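Local coordinates for protein galectin (Xenopus laevis, PDB 3WUC) that is a lectin of the galectin family that binds lactose and probably related beta-galactosides, at residues N51-E55 with F82-S86. Sequence-based numbering, arbitrary orientation.
Sequences NPRFE and FPFKS. With GAL (beta-D-galactopyranose), chain D; GLC (alpha-D-glucopyranose), chain C.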
ATOM      1  N   ASN B  51       7.234  -3.394 -22.577  1.00 13.13           N
ATOM      2  CA  ASN B  51       6.443  -2.636 -23.443  1.00 12.99           C
ATOM      3  C   ASN B  51       5.177  -3.382 -23.964  1.00 13.27           C
ATOM      4  O   ASN B  51       5.135  -3.883 -25.083  1.00 13.88           O
ATOM      5  CB  ASN B  51       7.290  -2.135 -24.613  1.00 13.94           C
ATOM      6  CG  ASN B  51       6.594  -1.120 -25.548  1.00 15.08           C
ATOM      7  OD1 ASN B  51       6.942  -1.152 -26.785  1.00 16.62           O
ATOM      8  ND2 ASN B  51       5.657  -0.286 -25.085  1.00 16.39           N
ATOM      9  N   PRO B  52       4.143  -3.472 -23.138  1.00 14.18           N
ATOM     10  CA  PRO B  52       2.931  -4.040 -23.701  1.00 15.30           C
ATOM     11  C   PRO B  52       2.345  -3.172 -24.810  1.00 14.79           C
ATOM     12  O   PRO B  52       2.202  -1.983 -24.691  1.00 13.04           O
ATOM     13  CB  PRO B  52       2.004  -4.127 -22.475  1.00 14.93           C
ATOM     14  CG  PRO B  52       2.889  -4.082 -21.234  1.00 14.78           C
ATOM     15  CD  PRO B  52       3.994  -3.131 -21.726  1.00 13.90           C
ATOM     16  N   ARG B  53       2.067  -3.823 -25.974  1.00 14.39           N
ATOM     17  CA  ARG B  53       1.562  -3.185 -27.175  1.00 15.46           C
ATOM     18  C   ARG B  53       0.162  -3.678 -27.488  1.00 16.70           C
ATOM     19  O   ARG B  53      -0.026  -4.878 -27.764  1.00 16.87           O
ATOM     20  CB  ARG B  53       2.405  -3.528 -28.362  1.00 15.26           C
ATOM     21  CG  ARG B  53       3.821  -2.887 -28.174  1.00 15.67           C
ATOM     22  CD  ARG B  53       4.880  -3.444 -29.136  1.00 15.37           C
ATOM     23  NE  ARG B  53       6.147  -2.704 -28.983  1.00 18.01           N
ATOM     24  CZ  ARG B  53       7.115  -2.632 -29.919  1.00 18.81           C
ATOM     25  NH1 ARG B  53       7.005  -3.337 -31.075  1.00 17.41           N
ATOM     26  NH2 ARG B  53       8.173  -1.918 -29.680  1.00 18.01           N
ATOM     27  N   PHE B  54      -0.750  -2.736 -27.401  1.00 15.69           N
ATOM     28  CA  PHE B  54      -2.134  -2.991 -27.855  1.00 17.29           C
ATOM     29  C   PHE B  54      -2.111  -3.175 -29.404  1.00 18.23           C
ATOM     30  O   PHE B  54      -2.587  -4.195 -29.928  1.00 20.01           O
ATOM     31  CB  PHE B  54      -3.105  -1.893 -27.372  1.00 17.63           C
ATOM     32  CG  PHE B  54      -3.181  -1.797 -25.908  1.00 19.53           C
ATOM     33  CD1 PHE B  54      -3.975  -2.665 -25.196  1.00 20.46           C
ATOM     34  CD2 PHE B  54      -2.429  -0.845 -25.219  1.00 20.70           C
ATOM     35  CE1 PHE B  54      -4.073  -2.565 -23.801  1.00 19.81           C
ATOM     36  CE2 PHE B  54      -2.514  -0.758 -23.836  1.00 18.80           C
ATOM     37  CZ  PHE B  54      -3.367  -1.633 -23.147  1.00 21.78           C
ATOM     38  N   GLU B  55      -1.592  -2.189 -30.096  1.00 22.24           N
ATOM     39  CA  GLU B  55      -1.289  -2.279 -31.526  1.00 22.60           C
ATOM     40  C   GLU B  55      -0.172  -1.317 -31.886  1.00 20.64           C
ATOM     41  O   GLU B  55      -0.362  -0.128 -31.883  1.00 20.19           O
ATOM     42  CB  GLU B  55      -2.581  -1.965 -32.323  1.00 30.10           C
ATOM     43  CG  GLU B  55      -2.718  -2.767 -33.599  1.00 40.24           C
ATOM     44  CD  GLU B  55      -4.124  -2.719 -34.181  1.00 46.96           C
ATOM     45  OE1 GLU B  55      -4.285  -2.041 -35.221  1.00 53.00           O
ATOM     46  OE2 GLU B  55      -5.067  -3.327 -33.593  1.00 49.28           O
ATOM     47  N   PHE B  82      -1.372 -11.234 -22.316  1.00 18.66           N
ATOM     48  CA  PHE B  82      -1.656  -9.781 -22.418  1.00 16.62           C
ATOM     49  C   PHE B  82      -2.764  -9.299 -21.483  1.00 16.01           C
ATOM     50  O   PHE B  82      -3.845  -8.943 -21.912  1.00 17.79           O
ATOM     51  CB  PHE B  82      -1.898  -9.365 -23.836  1.00 17.70           C
ATOM     52  CG  PHE B  82      -1.796  -7.887 -24.032  1.00 17.12           C
ATOM     53  CD1 PHE B  82      -0.528  -7.362 -24.266  1.00 19.20           C
ATOM     54  CD2 PHE B  82      -2.868  -7.084 -24.099  1.00 17.73           C
ATOM     55  CE1 PHE B  82      -0.399  -6.010 -24.487  1.00 18.30           C
ATOM     56  CE2 PHE B  82      -2.761  -5.704 -24.324  1.00 18.29           C
ATOM     57  CZ  PHE B  82      -1.499  -5.162 -24.477  1.00 15.53           C
ATOM     58  N   PRO B  83      -2.432  -9.324 -20.162  1.00 14.87           N
ATOM     59  CA  PRO B  83      -3.474  -8.981 -19.141  1.00 15.52           C
ATOM     60  C   PRO B  83      -3.587  -7.501 -18.860  1.00 14.08           C
ATOM     61  O   PRO B  83      -3.331  -7.056 -17.762  1.00 15.34           O
ATOM     62  CB  PRO B  83      -3.011  -9.720 -17.927  1.00 14.50           C
ATOM     63  CG  PRO B  83      -1.459  -9.638 -18.058  1.00 14.60           C
ATOM     64  CD  PRO B  83      -1.225  -9.883 -19.529  1.00 15.42           C
ATOM     65  N   PHE B  84      -3.984  -6.728 -19.893  1.00 15.13           N
ATOM     66  CA  PHE B  84      -4.070  -5.293 -19.796  1.00 16.07           C
ATOM     67  C   PHE B  84      -5.227  -4.730 -20.596  1.00 16.52           C
ATOM     68  O   PHE B  84      -5.631  -5.313 -21.583  1.00 19.07           O
ATOM     69  CB  PHE B  84      -2.777  -4.571 -20.417  1.00 14.95           C
ATOM     70  CG  PHE B  84      -1.501  -5.098 -19.901  1.00 13.90           C
ATOM     71  CD1 PHE B  84      -1.054  -4.734 -18.616  1.00 14.25           C
ATOM     72  CD2 PHE B  84      -0.762  -6.064 -20.588  1.00 14.54           C
ATOM     73  CE1 PHE B  84       0.096  -5.267 -18.153  1.00 14.84           C
ATOM     74  CE2 PHE B  84       0.403  -6.630 -20.106  1.00 14.36           C
ATOM     75  CZ  PHE B  84       0.821  -6.229 -18.846  1.00 14.63           C
ATOM     76  N   LYS B  85      -5.743  -3.629 -20.129  1.00 15.50           N
ATOM     77  CA  LYS B  85      -6.803  -2.868 -20.799  1.00 18.96           C
ATOM     78  C   LYS B  85      -6.475  -1.394 -20.728  1.00 19.14           C
ATOM     79  O   LYS B  85      -6.245  -0.811 -19.620  1.00 18.85           O
ATOM     80  CB  LYS B  85      -8.146  -3.165 -20.160  1.00 21.98           C
ATOM     81  CG  LYS B  85      -9.311  -2.597 -20.960  1.00 24.13           C
ATOM     82  CD  LYS B  85     -10.638  -2.727 -20.168  1.00 28.83           C
ATOM     83  CE  LYS B  85     -11.772  -1.931 -20.825  1.00 32.95           C
ATOM     84  NZ  LYS B  85     -12.135  -2.712 -22.034  1.00 34.07           N
ATOM     85  N   SER B  86      -6.480  -0.723 -21.900  1.00 20.72           N
ATOM     86  CA  SER B  86      -6.163   0.664 -21.864  1.00 20.41           C
ATOM     87  C   SER B  86      -7.221   1.459 -21.068  1.00 20.12           C
ATOM     88  O   SER B  86      -8.438   1.107 -21.062  1.00 22.05           O
ATOM     89  CB  SER B  86      -5.969   1.227 -23.303  1.00 24.42           C
ATOM     90  OG  SER B  86      -7.213   1.210 -23.958  1.00 23.41           O
TER
HETATM   91  C1  GAL D   2      10.904   0.177 -31.218  1.00 19.27           C
HETATM   92  C2  GAL D   2      10.099   1.270 -30.567  1.00 20.31           C
HETATM   93  C3  GAL D   2      10.709   1.665 -29.241  1.00 17.04           C
HETATM   94  C4  GAL D   2      10.920   0.415 -28.394  1.00 15.41           C
HETATM   95  C5  GAL D   2      11.727  -0.613 -29.219  1.00 16.25           C
HETATM   96  C6  GAL D   2      11.922  -1.882 -28.416  1.00 16.12           C
HETATM   97  O2  GAL D   2      10.179   2.416 -31.451  1.00 25.68           O
HETATM   98  O3  GAL D   2       9.980   2.691 -28.627  1.00 19.01           O
HETATM   99  O4  GAL D   2       9.646  -0.096 -27.926  1.00 16.03           O
HETATM  100  O5  GAL D   2      10.979  -0.939 -30.379  1.00 17.42           O
HETATM  101  O6  GAL D   2      12.585  -2.895 -29.154  1.00 17.86           O
HETATM  102  C1  GLC C   1      10.717  -2.620 -35.741  1.00 30.61           C
HETATM  103  C2  GLC C   1      10.099  -3.322 -34.521  1.00 24.88           C
HETATM  104  C3  GLC C   1       9.662  -2.222 -33.546  1.00 21.75           C
HETATM  105  C4  GLC C   1      10.743  -1.198 -33.181  1.00 22.97           C
HETATM  106  C5  GLC C   1      11.369  -0.632 -34.466  1.00 27.99           C
HETATM  107  C6  GLC C   1      12.604   0.213 -34.133  1.00 28.64           C
HETATM  108  O1  GLC C   1       9.641  -1.927 -36.321  1.00 36.36           O
HETATM  109  O2  GLC C   1       8.971  -4.072 -34.920  1.00 26.69           O
HETATM  110  O3  GLC C   1       9.293  -2.916 -32.331  1.00 20.15           O
HETATM  111  O4  GLC C   1      10.151  -0.147 -32.381  1.00 21.17           O
HETATM  112  O5  GLC C   1      11.740  -1.717 -35.355  1.00 29.82           O
HETATM  113  O6  GLC C   1      13.708  -0.323 -33.339  1.00 32.73           O
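Phe54 lies between Phe82 and Ser86, with one ring face meeting each. On the first face the rim of Phe82 stands almost upright, in an offset edge-to-face pair with centroids 5.1 Å apart and planes at 87°; Phe82 CE2 comes within 3.4 Å of Phe54 CD1. The opposite face receives a CH-pi contact from Ser86 CB, 4.2 Å from the ring centroid. Phe82 turns its CG anti to the backbone N (chi1 -163°), which brings CE1 to 3.7 Å from Pro52 CB while CE2 and CZ meet Phe54. Next to it, Pro52 CG sits over a face of Phe84, 4.0 Å from its centroid, and Pro83 CG lies toward the rim of the other face. Phe84 continues inward to Ile28, Ile63 and Leu92, joining the loop to the interior of the beta-sandwich.

Alternating side chains give the end of strand 45-53 two different surfaces. Pro52 faces the loop, whereas Asn51 and Arg53 serve the sugar site. Asn51 OD1 accepts Arg53 NE at 2.8 Å and, through a more bent bond, NH2, with OD1 in the guanidinium plane; this side-on grip fixes the rotation of the group. Arg53 NH1 then reaches GLC O3 at 2.6 Å, and NH2 reaches GAL O4 at 2.9 Å, so one arginine spans both sugars. Asp59 forms a salt bridge with NH1, which probably helps to hold the guanidinium charge in place. No hydrogen bond links 51-55 to 82-86: apolar and aromatic contacts join the loop to Pro52 and Phe54 at the chain's corner, while the strand's other surface offers directional polar bonds to the disaccharide.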